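Acetoacetate decarboxylase (Sphingomonas wittichii, PDB 5UPB) is an acetoacetate decarboxylase-like enzyme, classed as a lyase, that probably acts on small keto acids or related carbonyl compounds. Local coordinates at residues A[99-108]-A[119-127]; A[151-159]-A[222-230]. One frame throughout, in Å; residues are numbered along the deposited sequence.

Contact 1: residues A[99-108]-A[119-127]; sequences FPAFVWVDKE and YPKKIGAIT
Trp104 and Lys122 sit side by side in a parallel strand pair, 103-105 with 121-123, whose strands are joined through helix 108-116. The carbonyls and amides alternate: Lys122 N donates to Val103 O at 2.9 Å, and Lys122 O in turn takes Val105 N. Gly124 N bonds to Val105 O at 2.9 Å. On one face, CG1 of Val103, anti to the backbone N (chi1 -176°), lies alongside Lys121 CG at 3.7 Å, and the extended lysine chain carries CD on to Val105 CG1. The neighbouring lysines recall the lysine pair of acetoacetate decarboxylases, where one forms the Schiff base; here Lys121 NZ pairs with Glu83, while Lys122 NZ, sent to the other face, pairs with Glu227. There Lys122 CB lies 3.8 Å from Trp104 CD1, and the indole NE1 hydrogen-bonds to Glu227 OE2, while Lys122 NZ takes OE1. At the start of the pair Pro120 CD presses on Pro100 O at 3.2 Å, and Pro100 CG meets Tyr119 CD2 at 3.6 Å. At the far end Ile126 CD1 packs 3.5 Å from Trp104 O, and one water, donating to Asp106 OD2, accepts from Ile126 N; Asn82 ND2 also bonds to Asp106 OD2.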
loop_
_atom_site.group_PDB
_atom_site.type_symbol
_atom_site.label_atom_id
_atom_site.label_comp_id
_atom_site.label_asym_id
_atom_site.label_seq_id
_atom_site.Cartn_x
_atom_site.Cartn_y
_atom_site.Cartn_z
ATOM N N PHE A 99 2.779 -22.160 19.129
ATOM C CA PHE A 99 2.158 -20.894 19.499
ATOM C C PHE A 99 2.695 -19.846 18.543
ATOM O O PHE A 99 3.915 -19.612 18.513
ATOM C CB PHE A 99 2.462 -20.489 20.942
ATOM C CG PHE A 99 1.877 -19.155 21.317
ATOM C CD1 PHE A 99 0.509 -18.998 21.462
ATOM C CD2 PHE A 99 2.704 -18.054 21.503
ATOM C CE1 PHE A 99 -0.027 -17.776 21.785
ATOM C CE2 PHE A 99 2.181 -16.821 21.835
ATOM C CZ PHE A 99 0.818 -16.676 21.985
ATOM N N PRO A 100 1.873 -19.293 17.668
ATOM C CA PRO A 100 2.382 -18.293 16.702
ATOM C C PRO A 100 2.475 -16.898 17.334
ATOM O O PRO A 100 1.625 -16.033 17.159
ATOM C CB PRO A 100 1.357 -18.377 15.567
ATOM C CG PRO A 100 0.076 -18.709 16.284
ATOM C CD PRO A 100 0.433 -19.541 17.497
ATOM N N ALA A 101 3.586 -16.674 18.041
ATOM C CA ALA A 101 3.754 -15.475 18.879
ATOM C C ALA A 101 3.646 -14.191 18.076
ATOM O O ALA A 101 2.962 -13.255 18.490
ATOM C CB ALA A 101 5.111 -15.520 19.576
ATOM N N PHE A 102 4.398 -14.086 16.980
ATOM C CA PHE A 102 4.415 -12.884 16.155
ATOM C C PHE A 102 3.950 -13.255 14.750
ATOM O O PHE A 102 4.628 -14.027 14.065
ATOM C CB PHE A 102 5.815 -12.267 16.061
ATOM C CG PHE A 102 6.461 -11.941 17.383
ATOM C CD1 PHE A 102 5.729 -11.797 18.529
ATOM C CD2 PHE A 102 7.826 -11.779 17.445
ATOM C CE1 PHE A 102 6.349 -11.496 19.725
ATOM C CE2 PHE A 102 8.445 -11.494 18.627
ATOM C CZ PHE A 102 7.697 -11.350 19.766
ATOM N N VAL A 103 2.872 -12.627 14.296
ATOM C CA VAL A 103 2.309 -12.829 12.967
ATOM C C VAL A 103 2.010 -11.470 12.353
ATOM O O VAL A 103 1.454 -10.589 13.024
ATOM C CB VAL A 103 1.020 -13.664 13.032
ATOM C CG1 VAL A 103 0.468 -13.954 11.617
ATOM C CG2 VAL A 103 1.280 -14.954 13.792
ATOM N N TRP A 104 2.376 -11.300 11.077
ATOM C CA TRP A 104 2.036 -10.118 10.290
ATOM C C TRP A 104 1.297 -10.587 9.039
ATOM O O TRP A 104 1.730 -11.542 8.385
ATOM C CB TRP A 104 3.289 -9.293 9.904
ATOM C CG TRP A 104 4.107 -8.792 11.093
ATOM C CD1 TRP A 104 4.029 -7.542 11.689
ATOM C CD2 TRP A 104 5.112 -9.518 11.823
ATOM N NE1 TRP A 104 4.933 -7.462 12.722
ATOM C CE2 TRP A 104 5.602 -8.659 12.831
ATOM C CE3 TRP A 104 5.645 -10.807 11.720
ATOM C CZ2 TRP A 104 6.591 -9.043 13.727
ATOM C CZ3 TRP A 104 6.644 -11.188 12.614
ATOM C CH2 TRP A 104 7.105 -10.290 13.608
ATOM N N VAL A 105 0.168 -9.937 8.736
ATOM C CA VAL A 105 -0.695 -10.295 7.621
ATOM C C VAL A 105 -1.022 -8.997 6.899
ATOM O O VAL A 105 -0.896 -7.900 7.461
ATOM C CB VAL A 105 -1.965 -11.063 8.117
ATOM C CG1 VAL A 105 -2.892 -10.162 8.955
ATOM C CG2 VAL A 105 -2.746 -11.656 6.972
ATOM N N ASP A 106 -1.457 -9.099 5.643
ATOM C CA ASP A 106 -1.721 -7.860 4.900
ATOM C C ASP A 106 -3.193 -7.637 4.575
ATOM O O ASP A 106 -3.499 -6.811 3.718
ATOM C CB ASP A 106 -0.877 -7.762 3.625
ATOM C CG ASP A 106 -1.121 -8.894 2.642
ATOM O OD1 ASP A 106 -2.058 -9.661 2.846
ATOM O OD2 ASP A 106 -0.404 -8.948 1.617
ATOM N N LYS A 107 -4.102 -8.329 5.256
ATOM C CA LYS A 107 -5.532 -8.097 5.115
ATOM C C LYS A 107 -6.128 -8.127 6.518
ATOM O O LYS A 107 -5.898 -9.066 7.278
ATOM C CB LYS A 107 -6.191 -9.171 4.215
ATOM C CG LYS A 107 -5.759 -9.138 2.760
ATOM C CD LYS A 107 -6.273 -7.896 2.065
ATOM C CE LYS A 107 -5.670 -7.680 0.684
ATOM N NZ LYS A 107 -5.954 -8.921 -0.149
ATOM N N GLU A 108 -6.892 -7.105 6.877
ATOM C CA GLU A 108 -7.348 -7.033 8.259
ATOM C C GLU A 108 -8.433 -8.048 8.571
ATOM O O GLU A 108 -8.612 -8.379 9.753
ATOM C CB GLU A 108 -7.796 -5.578 8.616
ATOM C CG GLU A 108 -9.261 -5.254 8.463
ATOM C CD GLU A 108 -9.723 -5.141 6.999
ATOM O OE1 GLU A 108 -9.620 -6.126 6.240
ATOM O OE2 GLU A 108 -10.200 -4.053 6.579
ATOM N N TYR A 119 -4.785 -15.908 17.613
ATOM C CA TYR A 119 -3.563 -15.711 16.848
ATOM C C TYR A 119 -3.169 -14.250 16.955
ATOM O O TYR A 119 -3.910 -13.395 16.459
ATOM C CB TYR A 119 -3.794 -16.003 15.391
ATOM C CG TYR A 119 -3.914 -17.429 14.959
ATOM C CD1 TYR A 119 -5.114 -18.115 15.115
ATOM C CD2 TYR A 119 -2.873 -18.069 14.289
ATOM C CE1 TYR A 119 -5.264 -19.422 14.678
ATOM C CE2 TYR A 119 -3.009 -19.394 13.842
ATOM C CZ TYR A 119 -4.213 -20.058 14.034
ATOM O OH TYR A 119 -4.378 -21.359 13.594
ATOM N N PRO A 120 -2.047 -13.912 17.536
ATOM C CA PRO A 120 -1.666 -12.489 17.603
ATOM C C PRO A 120 -1.162 -12.000 16.257
ATOM O O PRO A 120 -0.108 -12.443 15.790
ATOM C CB PRO A 120 -0.553 -12.474 18.663
ATOM C CG PRO A 120 -0.602 -13.794 19.335
ATOM C CD PRO A 120 -1.121 -14.753 18.300
ATOM N N LYS A 121 -1.929 -11.097 15.606
ATOM C CA LYS A 121 -1.558 -10.605 14.275
ATOM C C LYS A 121 -1.515 -9.074 14.212
ATOM O O LYS A 121 -2.383 -8.389 14.753
ATOM C CB LYS A 121 -2.536 -11.092 13.178
ATOM C CG LYS A 121 -2.710 -12.625 13.087
ATOM C CD LYS A 121 -3.345 -13.003 11.765
ATOM C CE LYS A 121 -3.556 -14.544 11.678
ATOM N NZ LYS A 121 -4.057 -14.896 10.322
ATOM N N LYS A 122 -0.531 -8.558 13.486
ATOM C CA LYS A 122 -0.455 -7.159 13.080
ATOM C C LYS A 122 -0.548 -7.090 11.556
ATOM O O LYS A 122 -0.487 -8.118 10.852
ATOM C CB LYS A 122 0.856 -6.541 13.555
ATOM C CG LYS A 122 0.999 -6.488 15.090
ATOM C CD LYS A 122 2.361 -5.875 15.481
ATOM C CE LYS A 122 2.520 -5.798 16.943
ATOM N NZ LYS A 122 3.925 -5.359 17.315
ATOM N N ILE A 123 -0.695 -5.868 11.044
ATOM C CA ILE A 123 -0.674 -5.636 9.611
ATOM C C ILE A 123 0.746 -5.305 9.193
ATOM O O ILE A 123 1.383 -4.401 9.755
ATOM C CB ILE A 123 -1.596 -4.487 9.195
ATOM C CG1 ILE A 123 -3.064 -4.810 9.455
ATOM C CG2 ILE A 123 -1.306 -4.151 7.684
ATOM C CD1 ILE A 123 -3.599 -5.952 8.568
ATOM N N GLY A 124 1.225 -5.994 8.163
ATOM C CA GLY A 124 2.490 -5.652 7.548
ATOM C C GLY A 124 2.389 -5.756 6.043
ATOM O O GLY A 124 1.335 -6.052 5.495
ATOM N N ALA A 125 3.507 -5.514 5.387
ATOM C CA ALA A 125 3.632 -5.760 3.958
ATOM C C ALA A 125 4.470 -7.019 3.827
ATOM O O ALA A 125 5.524 -7.121 4.459
ATOM C CB ALA A 125 4.301 -4.568 3.251
ATOM N N ILE A 126 3.960 -8.009 3.113
ATOM C CA ILE A 126 4.576 -9.334 3.044
ATOM C C ILE A 126 4.628 -9.773 1.595
ATOM O O ILE A 126 3.622 -9.696 0.888
ATOM C CB ILE A 126 3.794 -10.387 3.850
ATOM C CG1 ILE A 126 3.694 -9.970 5.320
ATOM C CG2 ILE A 126 4.485 -11.754 3.741
ATOM C CD1 ILE A 126 2.342 -9.437 5.687
ATOM N N THR A 127 5.790 -10.251 1.152
ATOM C CA THR A 127 5.904 -10.813 -0.189
ATOM C C THR A 127 6.517 -12.199 -0.116
ATOM O O THR A 127 7.558 -12.381 0.516
ATOM C CB THR A 127 6.802 -9.964 -1.098
ATOM O OG1 THR A 127 6.240 -8.657 -1.292
ATOM C CG2 THR A 127 6.963 -10.693 -2.435
HETATM O O HOH W 1 1.752 -7.133 1.566
#

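Contact 2: residues A[151-159]-A[222-230]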
loop_
_atom_site.group_PDB
_atom_site.type_symbol
_atom_site.label_atom_id
_atom_site.label_comp_id
_atom_site.label_asym_id
_atom_site.label_seq_id
_atom_site.Cartn_x
_atom_site.Cartn_y
_atom_site.Cartn_z
ATOM N N CYS A 151 9.066 -9.544 5.013
ATOM C CA CYS A 151 7.953 -8.820 5.595
ATOM C C CYS A 151 8.489 -7.585 6.301
ATOM O O CYS A 151 9.632 -7.557 6.759
ATOM C CB CYS A 151 7.152 -9.706 6.567
ATOM S SG CYS A 151 8.130 -10.449 7.845
ATOM N N ALA A 152 7.663 -6.551 6.328
ATOM C CA ALA A 152 8.047 -5.260 6.876
ATOM C C ALA A 152 6.818 -4.569 7.457
ATOM O O ALA A 152 5.683 -4.840 7.053
ATOM C CB ALA A 152 8.666 -4.366 5.807
ATOM N N ARG A 153 7.066 -3.649 8.398
ATOM C CA ARG A 153 5.987 -2.881 9.000
ATOM C C ARG A 153 6.527 -1.532 9.436
ATOM O O ARG A 153 7.634 -1.453 9.973
ATOM C CB ARG A 153 5.378 -3.633 10.190
ATOM C CG ARG A 153 4.258 -2.858 10.901
ATOM C CD ARG A 153 3.540 -3.743 11.947
ATOM N NE ARG A 153 2.497 -3.024 12.675
ATOM C CZ ARG A 153 2.706 -2.314 13.787
ATOM N NH1 ARG A 153 3.922 -2.229 14.338
ATOM N NH2 ARG A 153 1.685 -1.678 14.366
ATOM N N HIS A 154 5.745 -0.466 9.193
ATOM C CA HIS A 154 6.094 0.899 9.632
ATOM C C HIS A 154 7.423 1.352 9.040
ATOM O O HIS A 154 8.100 2.230 9.582
ATOM C CB HIS A 154 6.136 0.997 11.154
ATOM C CG HIS A 154 4.783 1.102 11.791
ATOM N ND1 HIS A 154 4.594 0.989 13.156
ATOM C CD2 HIS A 154 3.558 1.302 11.253
ATOM C CE1 HIS A 154 3.311 1.134 13.430
ATOM N NE2 HIS A 154 2.659 1.312 12.293
ATOM N N GLY A 155 7.794 0.759 7.904
ATOM C CA GLY A 155 9.040 1.028 7.254
ATOM C C GLY A 155 10.208 0.173 7.716
ATOM O O GLY A 155 11.298 0.320 7.157
ATOM N N PHE A 156 10.025 -0.705 8.713
ATOM C CA PHE A 156 11.105 -1.527 9.230
ATOM C C PHE A 156 11.029 -2.927 8.628
ATOM O O PHE A 156 9.991 -3.585 8.709
ATOM C CB PHE A 156 11.042 -1.645 10.744
ATOM C CG PHE A 156 11.068 -0.305 11.466
ATOM C CD1 PHE A 156 12.250 0.352 11.686
ATOM C CD2 PHE A 156 9.880 0.283 11.881
ATOM C CE1 PHE A 156 12.261 1.580 12.331
ATOM C CE2 PHE A 156 9.886 1.505 12.532
ATOM C CZ PHE A 156 11.060 2.163 12.744
ATOM N N THR A 157 12.137 -3.396 8.080
ATOM C CA THR A 157 12.226 -4.814 7.754
ATOM C C THR A 157 12.063 -5.626 9.033
ATOM O O THR A 157 12.768 -5.411 10.022
ATOM C CB THR A 157 13.577 -5.133 7.133
ATOM O OG1 THR A 157 13.835 -4.235 6.032
ATOM C CG2 THR A 157 13.544 -6.578 6.642
ATOM N N LEU A 158 11.138 -6.575 9.012
ATOM C CA LEU A 158 10.929 -7.445 10.163
ATOM C C LEU A 158 11.793 -8.699 10.060
ATOM O O LEU A 158 12.599 -8.984 10.955
ATOM C CB LEU A 158 9.457 -7.829 10.251
ATOM C CG LEU A 158 8.498 -6.632 10.418
ATOM C CD1 LEU A 158 7.084 -7.092 10.046
ATOM C CD2 LEU A 158 8.590 -6.086 11.819
ATOM N N PHE A 159 11.624 -9.473 8.990
ATOM C CA PHE A 159 12.604 -10.516 8.711
ATOM C C PHE A 159 12.569 -10.885 7.240
ATOM O O PHE A 159 11.668 -10.490 6.496
ATOM C CB PHE A 159 12.413 -11.750 9.607
ATOM C CG PHE A 159 11.140 -12.531 9.391
ATOM C CD1 PHE A 159 11.092 -13.603 8.491
ATOM C CD2 PHE A 159 10.001 -12.244 10.137
ATOM C CE1 PHE A 159 9.928 -14.354 8.329
ATOM C CE2 PHE A 159 8.831 -12.988 9.972
ATOM C CZ PHE A 159 8.809 -14.067 9.061
ATOM N N GLY A 222 15.264 -8.555 11.361
ATOM C CA GLY A 222 15.441 -7.126 11.498
ATOM C C GLY A 222 15.230 -6.647 12.920
ATOM O O GLY A 222 15.273 -7.418 13.886
ATOM N N SER A 223 14.931 -5.355 13.050
ATOM C CA SER A 223 14.665 -4.795 14.363
ATOM C C SER A 223 13.739 -3.600 14.185
ATOM O O SER A 223 13.827 -2.901 13.179
ATOM C CB SER A 223 15.991 -4.356 15.015
ATOM O OG SER A 223 15.794 -3.653 16.217
ATOM N N ALA A 224 12.833 -3.400 15.138
ATOM C CA ALA A 224 11.929 -2.256 15.103
ATOM C C ALA A 224 11.637 -1.764 16.514
ATOM O O ALA A 224 11.584 -2.565 17.454
ATOM C CB ALA A 224 10.624 -2.626 14.386
ATOM N N PRO A 225 11.412 -0.465 16.692
ATOM C CA PRO A 225 11.141 0.050 18.047
ATOM C C PRO A 225 9.847 -0.482 18.652
ATOM O O PRO A 225 9.732 -0.476 19.882
ATOM C CB PRO A 225 11.090 1.568 17.846
ATOM C CG PRO A 225 10.739 1.766 16.388
ATOM C CD PRO A 225 11.374 0.578 15.657
ATOM N N ASP A 226 8.880 -0.951 17.841
ATOM C CA ASP A 226 7.596 -1.459 18.334
ATOM C C ASP A 226 7.423 -2.967 18.097
ATOM O O ASP A 226 6.301 -3.485 18.034
ATOM C CB ASP A 226 6.435 -0.663 17.719
ATOM C CG ASP A 226 6.464 -0.608 16.192
ATOM O OD1 ASP A 226 7.398 -1.168 15.573
ATOM O OD2 ASP A 226 5.558 0.036 15.616
ATOM N N GLU A 227 8.530 -3.694 17.991
ATOM C CA GLU A 227 8.510 -5.147 17.859
ATOM C C GLU A 227 9.526 -5.708 18.829
ATOM O O GLU A 227 10.346 -4.974 19.376
ATOM C CB GLU A 227 8.865 -5.601 16.442
ATOM C CG GLU A 227 8.000 -5.015 15.353
ATOM C CD GLU A 227 6.612 -5.622 15.329
ATOM O OE1 GLU A 227 6.285 -6.429 16.241
ATOM O OE2 GLU A 227 5.838 -5.308 14.387
ATOM N N ALA A 228 9.540 -7.022 18.974
ATOM C CA ALA A 228 10.474 -7.678 19.877
ATOM C C ALA A 228 11.178 -8.821 19.163
ATOM O O ALA A 228 11.301 -9.928 19.696
ATOM C CB ALA A 228 9.776 -8.204 21.130
ATOM N N LEU A 229 11.667 -8.541 17.949
ATOM C CA LEU A 229 12.277 -9.549 17.093
ATOM C C LEU A 229 13.542 -10.113 17.708
ATOM O O LEU A 229 13.909 -11.245 17.406
ATOM C CB LEU A 229 12.580 -8.942 15.725
ATOM C CG LEU A 229 11.328 -8.532 14.962
ATOM C CD1 LEU A 229 11.611 -7.422 13.942
ATOM C CD2 LEU A 229 10.763 -9.758 14.276
ATOM N N GLU A 230 14.202 -9.347 18.580
ATOM C CA GLU A 230 15.418 -9.810 19.227
ATOM C C GLU A 230 15.187 -11.091 20.029
ATOM O O GLU A 230 16.155 -11.782 20.349
ATOM C CB GLU A 230 15.985 -8.702 20.126
ATOM C CG GLU A 230 16.616 -7.538 19.334
ATOM C CD GLU A 230 15.581 -6.571 18.695
ATOM O OE1 GLU A 230 14.390 -6.567 19.103
ATOM O OE2 GLU A 230 15.968 -5.811 17.771
HETATM O O HOH W 2 3.422 -2.611 17.633
HETATM O O HOH W 3 14.955 -3.774 10.481
#
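Phe156 and Pro225 meet where a beta hairpin, closed by a type I' turn from Arg153 to Phe156, is overlaid by the loop 222-230. Pro225 pushes its CD over the phenyl face, a CH-pi contact 3.6 Å from the centroid of the Phe156 ring and 22° off its normal. Ala224 CB fits beside the root of that ring, 3.8 Å from Phe156 CG. With an alanine here, Pro225 CD would probably lose its aromatic floor and Ala224 CB would face a gap. Deeper in, Leu158 CD2 sits in the hollow formed by Glu227 CG (3.7 Å) and Leu229 CD1 (3.9 Å). Gly222 comes close to the hairpin backbone, its N bonding to Leu158 O at 2.7 Å; a side chain there would hit Thr157 O. At the turn Asp226 OD2 fills the notch between two hairpin side chains: its syn lone pair meets His154 ND1 in the imidazole plane at 2.8 Å, and Arg153 NH1, on an extended chain (CG opposite the backbone N, chi1 178°), adds a weak salt-bridge bond. Asn75 of the second subunit also reaches this oxygen, and its Glu108 pairs with Arg153 NE. A water donates to Thr157 O at 2.8 Å and accepts from Ser223 N at 3.0 Å.

Contact 1 closes along the chain before contact 2 opens, and their centres lie about 12 Å apart. Strand 125-129, leaving contact 1, is followed by strand 146-153, which enters contact 2; the two are antiparallel neighbours, with a probable hydrogen bond from Ala125 N to Ala152 O. The second junction is ionic: Lys122 NZ meets Glu227 OE1 at 2.8 Å, so the loop of 222-230 is tied to the parallel pair as well as to the hairpin. Trp104 fills the space between, touching Arg153, Leu158 and Leu229. Both contacts reach the second subunit: Glu108 pairs with Arg153 and Ile123 N of that chain, so the end of the lysine strand and the hairpin are held across the interface.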